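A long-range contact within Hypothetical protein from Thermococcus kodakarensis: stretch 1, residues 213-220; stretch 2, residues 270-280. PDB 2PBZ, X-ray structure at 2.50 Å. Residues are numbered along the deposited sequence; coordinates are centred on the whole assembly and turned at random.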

ATOM      1  N   GLY A 213      -9.613   7.353   3.076  1.00 44.06           N
ATOM      2  CA  GLY A 213      -8.300   6.938   3.543  1.00 42.10           C
ATOM      3  C   GLY A 213      -7.176   7.310   2.593  1.00 41.81           C
ATOM      4  O   GLY A 213      -7.355   8.113   1.676  1.00 39.76           O
ATOM      5  N   ASN A 214      -6.012   6.710   2.806  1.00 41.43           N
ATOM      6  CA  ASN A 214      -4.853   7.007   1.993  1.00 41.95           C
ATOM      7  C   ASN A 214      -4.032   5.753   1.703  1.00 43.34           C
ATOM      8  O   ASN A 214      -3.904   4.885   2.559  1.00 42.94           O
ATOM      9  CB  ASN A 214      -3.976   8.031   2.725  1.00 42.63           C
ATOM     10  CG  ASN A 214      -4.737   9.291   3.117  1.00 42.53           C
ATOM     11  OD1 ASN A 214      -4.820  10.249   2.351  1.00 43.40           O
ATOM     12  ND2 ASN A 214      -5.304   9.285   4.314  1.00 40.42           N
ATOM     13  N   ARG A 215      -3.475   5.676   0.492  1.00 44.32           N
ATOM     14  CA  ARG A 215      -2.628   4.553   0.075  1.00 44.83           C
ATOM     15  C   ARG A 215      -1.203   5.047  -0.179  1.00 44.56           C
ATOM     16  O   ARG A 215      -1.002   5.997  -0.943  1.00 43.63           O
ATOM     17  CB  ARG A 215      -3.102   3.919  -1.245  1.00 46.28           C
ATOM     18  CG  ARG A 215      -4.488   3.323  -1.290  1.00 48.54           C
ATOM     19  CD  ARG A 215      -4.665   2.597  -2.619  1.00 52.16           C
ATOM     20  NE  ARG A 215      -6.040   2.176  -2.894  1.00 53.96           N
ATOM     21  CZ  ARG A 215      -7.006   2.978  -3.343  1.00 54.93           C
ATOM     22  NH1 ARG A 215      -6.758   4.268  -3.573  1.00 55.40           N
ATOM     23  NH2 ARG A 215      -8.228   2.483  -3.576  1.00 54.70           N
ATOM     24  N   ALA A 216      -0.216   4.407   0.435  1.00 44.26           N
ATOM     25  CA  ALA A 216       1.167   4.793   0.191  1.00 44.85           C
ATOM     26  C   ALA A 216       1.517   4.260  -1.199  1.00 46.02           C
ATOM     27  O   ALA A 216       1.198   3.114  -1.531  1.00 45.80           O
ATOM     28  CB  ALA A 216       2.094   4.178   1.238  1.00 45.40           C
ATOM     29  N   ILE A 217       2.158   5.091  -2.017  1.00 46.77           N
ATOM     30  CA  ILE A 217       2.531   4.691  -3.368  1.00 47.20           C
ATOM     31  C   ILE A 217       3.989   4.996  -3.692  1.00 46.97           C
ATOM     32  O   ILE A 217       4.481   6.086  -3.410  1.00 48.21           O
ATOM     33  CB  ILE A 217       1.605   5.382  -4.422  1.00 47.03           C
ATOM     34  CG1 ILE A 217       2.303   5.458  -5.778  1.00 48.32           C
ATOM     35  CG2 ILE A 217       1.227   6.772  -3.971  1.00 46.45           C
ATOM     36  CD1 ILE A 217       1.473   6.141  -6.841  1.00 48.09           C
ATOM     37  N   ALA A 218       4.684   4.023  -4.262  1.00 47.18           N
ATOM     38  CA  ALA A 218       6.075   4.220  -4.649  1.00 47.92           C
ATOM     39  C   ALA A 218       6.077   4.796  -6.064  1.00 49.59           C
ATOM     40  O   ALA A 218       5.868   4.087  -7.049  1.00 50.81           O
ATOM     41  CB  ALA A 218       6.836   2.902  -4.608  1.00 45.66           C
ATOM     42  N   LEU A 219       6.306   6.098  -6.148  1.00 50.36           N
ATOM     43  CA  LEU A 219       6.327   6.807  -7.416  1.00 49.88           C
ATOM     44  C   LEU A 219       7.473   6.371  -8.327  1.00 50.63           C
ATOM     45  O   LEU A 219       8.554   5.999  -7.851  1.00 51.47           O
ATOM     46  CB  LEU A 219       6.436   8.304  -7.147  1.00 48.85           C
ATOM     47  CG  LEU A 219       6.080   9.202  -8.326  1.00 49.90           C
ATOM     48  CD1 LEU A 219       4.574   9.195  -8.519  1.00 49.77           C
ATOM     49  CD2 LEU A 219       6.579  10.604  -8.075  1.00 49.39           C
ATOM     50  N   ARG A 220       7.239   6.411  -9.639  1.00 50.82           N
ATOM     51  CA  ARG A 220       8.285   6.060 -10.603  1.00 50.03           C
ATOM     52  C   ARG A 220       9.423   7.037 -10.300  1.00 49.01           C
ATOM     53  O   ARG A 220       9.214   8.247 -10.288  1.00 48.28           O
ATOM     54  CB  ARG A 220       7.779   6.250 -12.033  1.00 50.22           C
ATOM     55  CG  ARG A 220       8.690   5.681 -13.100  1.00 50.97           C
ATOM     56  CD  ARG A 220       8.787   6.634 -14.282  1.00 52.77           C
ATOM     57  NE  ARG A 220       7.703   6.483 -15.249  1.00 52.85           N
ATOM     58  CZ  ARG A 220       7.746   5.635 -16.269  1.00 53.42           C
ATOM     59  NH1 ARG A 220       8.823   4.877 -16.443  1.00 54.30           N
ATOM     60  NH2 ARG A 220       6.721   5.540 -17.109  1.00 53.70           N
ATOM     61  N   ASP A 270      -0.083  16.827   5.953  1.00 38.57           N
ATOM     62  CA  ASP A 270      -1.154  16.477   5.040  1.00 40.40           C
ATOM     63  C   ASP A 270      -2.223  15.435   5.381  1.00 41.55           C
ATOM     64  O   ASP A 270      -3.415  15.660   5.112  1.00 43.01           O
ATOM     65  CB  ASP A 270      -0.529  16.154   3.686  1.00 41.18           C
ATOM     66  CG  ASP A 270      -1.525  15.629   2.710  1.00 41.87           C
ATOM     67  OD1 ASP A 270      -1.821  14.415   2.778  1.00 41.58           O
ATOM     68  OD2 ASP A 270      -2.022  16.432   1.893  1.00 44.80           O
ATOM     69  N   GLY A 271      -1.835  14.304   5.951  1.00 40.02           N
ATOM     70  CA  GLY A 271      -2.844  13.304   6.258  1.00 40.68           C
ATOM     71  C   GLY A 271      -2.567  12.047   5.454  1.00 42.80           C
ATOM     72  O   GLY A 271      -2.769  10.924   5.931  1.00 42.75           O
ATOM     73  N   GLY A 272      -2.112  12.244   4.216  1.00 42.15           N
ATOM     74  CA  GLY A 272      -1.749  11.126   3.372  1.00 40.06           C
ATOM     75  C   GLY A 272      -0.436  10.621   3.934  1.00 39.70           C
ATOM     76  O   GLY A 272       0.143   9.651   3.447  1.00 38.30           O
ATOM     77  N   SER A 273       0.043  11.312   4.969  1.00 39.46           N
ATOM     78  CA  SER A 273       1.281  10.921   5.636  1.00 42.48           C
ATOM     79  C   SER A 273       1.029   9.826   6.678  1.00 43.69           C
ATOM     80  O   SER A 273       1.970   9.317   7.284  1.00 44.28           O
ATOM     81  CB  SER A 273       1.975  12.137   6.277  1.00 42.95           C
ATOM     82  OG  SER A 273       1.078  12.916   7.045  1.00 45.89           O
ATOM     83  N   ASN A 274      -0.242   9.472   6.880  1.00 43.84           N
ATOM     84  CA  ASN A 274      -0.595   8.403   7.810  1.00 43.46           C
ATOM     85  C   ASN A 274      -0.263   7.065   7.129  1.00 42.96           C
ATOM     86  O   ASN A 274      -0.134   6.034   7.793  1.00 42.16           O
ATOM     87  CB  ASN A 274      -2.097   8.416   8.162  1.00 43.88           C
ATOM     88  CG  ASN A 274      -2.487   9.551   9.094  1.00 42.78           C
ATOM     89  OD1 ASN A 274      -1.798   9.839  10.059  1.00 43.33           O
ATOM     90  ND2 ASN A 274      -3.619  10.177   8.822  1.00 40.47           N
ATOM     91  N   ALA A 275      -0.137   7.086   5.807  1.00 41.86           N
ATOM     92  CA  ALA A 275       0.185   5.876   5.069  1.00 43.00           C
ATOM     93  C   ALA A 275       1.640   5.522   5.359  1.00 43.82           C
ATOM     94  O   ALA A 275       2.410   6.387   5.778  1.00 44.53           O
ATOM     95  CB  ALA A 275      -0.038   6.082   3.562  1.00 40.45           C
ATOM     96  N   ASP A 276       2.004   4.257   5.126  1.00 44.01           N
ATOM     97  CA  ASP A 276       3.350   3.753   5.384  1.00 44.53           C
ATOM     98  C   ASP A 276       4.366   4.046   4.262  1.00 46.09           C
ATOM     99  O   ASP A 276       4.553   3.241   3.342  1.00 46.22           O
ATOM    100  CB  ASP A 276       3.254   2.243   5.677  1.00 43.25           C
ATOM    101  CG  ASP A 276       4.600   1.598   5.980  1.00 42.87           C
ATOM    102  OD1 ASP A 276       5.401   2.184   6.726  1.00 41.53           O
ATOM    103  OD2 ASP A 276       4.842   0.482   5.478  1.00 44.25           O
ATOM    104  N   HIS A 277       5.023   5.203   4.357  1.00 46.47           N
ATOM    105  CA  HIS A 277       6.019   5.620   3.372  1.00 47.11           C
ATOM    106  C   HIS A 277       7.416   5.275   3.869  1.00 48.88           C
ATOM    107  O   HIS A 277       7.636   5.205   5.077  1.00 50.34           O
ATOM    108  CB  HIS A 277       5.985   7.140   3.155  1.00 44.47           C
ATOM    109  CG  HIS A 277       4.621   7.694   2.890  1.00 43.60           C
ATOM    110  ND1 HIS A 277       3.888   7.383   1.763  1.00 42.79           N
ATOM    111  CD2 HIS A 277       3.851   8.539   3.616  1.00 44.37           C
ATOM    112  CE1 HIS A 277       2.729   8.011   1.806  1.00 44.35           C
ATOM    113  NE2 HIS A 277       2.680   8.719   2.921  1.00 44.55           N
ATOM    114  N   TRP A 278       8.351   5.029   2.946  1.00 50.55           N
ATOM    115  CA  TRP A 278       9.738   4.796   3.340  1.00 52.63           C
ATOM    116  C   TRP A 278      10.412   6.117   2.925  1.00 53.10           C
ATOM    117  O   TRP A 278      10.057   7.151   3.491  1.00 56.52           O
ATOM    118  CB  TRP A 278      10.350   3.540   2.671  1.00 53.22           C
ATOM    119  CG  TRP A 278      10.292   3.454   1.179  1.00 54.54           C
ATOM    120  CD1 TRP A 278       9.194   3.200   0.417  1.00 55.27           C
ATOM    121  CD2 TRP A 278      11.387   3.612   0.265  1.00 55.11           C
ATOM    122  NE1 TRP A 278       9.532   3.186  -0.914  1.00 55.33           N
ATOM    123  CE2 TRP A 278      10.872   3.438  -1.038  1.00 55.81           C
ATOM    124  CE3 TRP A 278      12.754   3.890   0.420  1.00 55.10           C
ATOM    125  CZ2 TRP A 278      11.677   3.530  -2.186  1.00 55.72           C
ATOM    126  CZ3 TRP A 278      13.557   3.982  -0.723  1.00 54.43           C
ATOM    127  CH2 TRP A 278      13.012   3.802  -2.007  1.00 54.89           C
ATOM    128  N   TYR A 279      11.329   6.147   1.966  1.00 51.35           N
ATOM    129  CA  TYR A 279      11.921   7.449   1.586  1.00 50.94           C
ATOM    130  C   TYR A 279      12.736   8.111   2.702  1.00 49.76           C
ATOM    131  O   TYR A 279      13.901   8.426   2.507  1.00 50.17           O
ATOM    132  CB  TYR A 279      10.836   8.431   1.127  1.00 49.75           C
ATOM    133  CG  TYR A 279      10.334   8.184  -0.269  1.00 50.49           C
ATOM    134  CD1 TYR A 279      10.529   6.956  -0.897  1.00 50.99           C
ATOM    135  CD2 TYR A 279       9.611   9.156  -0.944  1.00 49.83           C
ATOM    136  CE1 TYR A 279      10.010   6.704  -2.161  1.00 50.83           C
ATOM    137  CE2 TYR A 279       9.090   8.910  -2.207  1.00 50.34           C
ATOM    138  CZ  TYR A 279       9.288   7.684  -2.811  1.00 50.65           C
ATOM    139  OH  TYR A 279       8.744   7.429  -4.043  1.00 51.20           O
ATOM    140  N   SER A 280      12.125   8.352   3.860  1.00 47.82           N
ATOM    141  CA  SER A 280      12.843   8.937   4.972  1.00 47.30           C
ATOM    142  C   SER A 280      14.127   8.137   5.225  1.00 48.78           C
ATOM    143  O   SER A 280      15.108   8.647   5.783  1.00 49.36           O
ATOM    144  CB  SER A 280      11.960   8.921   6.204  1.00 46.14           C
ATOM    145  OG  SER A 280      11.185   7.741   6.225  1.00 46.00           O
TER
HETATM  146  O   HOH W   1       5.389   7.094  -0.663  1.00 40.85           O
HETATM  147  O   HOH W   2       9.499   5.065  -5.139  1.00 39.44           O

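What holds a largely extended stretch against a stretch with no regular secondary structure? Largely packing, with two waters as bridges: no clear direct hydrogen bond crosses the contact, and the two stretches together bury 369 Å². The backbones run close at two points, where the CA atoms of N214 and G272 lie 5.3 Å apart and those of A216 and A275 5.1 Å apart. Along the strand, side chains alternate in the usual way. N214 and A216 direct their CA-to-CB bonds toward the second stretch, while that of R215 between them points away, its side chain coming no nearer than 6.1 Å.

Why do small residues occupy the middle of the contact? The backbones are so close that methyl groups fill the space between them. A216 CB lies 3.7 Å from A275 CB, an apolar contact between two side chains whose CA-to-CB bonds each point toward the other stretch, and A275 CB also comes within 3.6 Å of A216 N. The methyl of A216 meets polar atoms as well, with A216 CB 3.4 Å from D276 O and 3.7 Å from H277 ND1. N214, with chi1 in the m well, reaches over the turn at G271 and G272. There the backbone itself favours glycine at G271: with phi at 117° and psi at -37°, a CB would be jammed against the carbonyl oxygen of the residue before. At G272 a CB would be crowded by D270 OD1, at 3.0 Å.

How is H277 held so that it can serve the contact? Its CA-to-CB bond points sideways, but chi1 of -50° (m) and chi2 of -65° bring the end of the side chain nearer to the first stretch. One nitrogen is anchored within its own stretch: H277 NE2 donates to G272 O over 2.8 Å, tying the ring back to the turn. The same turn is braced by G272 N, which donates to D270 OD1 at 2.6 Å, with chi1 of D270 in the t well. The other ring nitrogen, H277 ND1, is 2.9 Å from water 1, and this water donates to I217 O at 3.1 Å. The CA-to-CB bond of I217 points away, and it is the backbone carbonyl that takes part in the bridge.

What does Y279 contribute at the far end of the first stretch? Its CA-to-CB bond points toward the first stretch, and chi1 is -77° (m); the ring carries the hydroxyl to the backbone around A218 and L219. Y279 OH lies 4.2 Å from A218 CA and 4.0 Å from L219 CB, ordinary packing distances for the tip of a long side chain. A second water completes the approach, sitting 2.7 Å from Y279 OH and donating to L219 O at 3.0 Å. H277 and Y279 thus make similar use of their side chains: each extends a polar atom toward the first stretch, and a water links that atom to a backbone carbonyl.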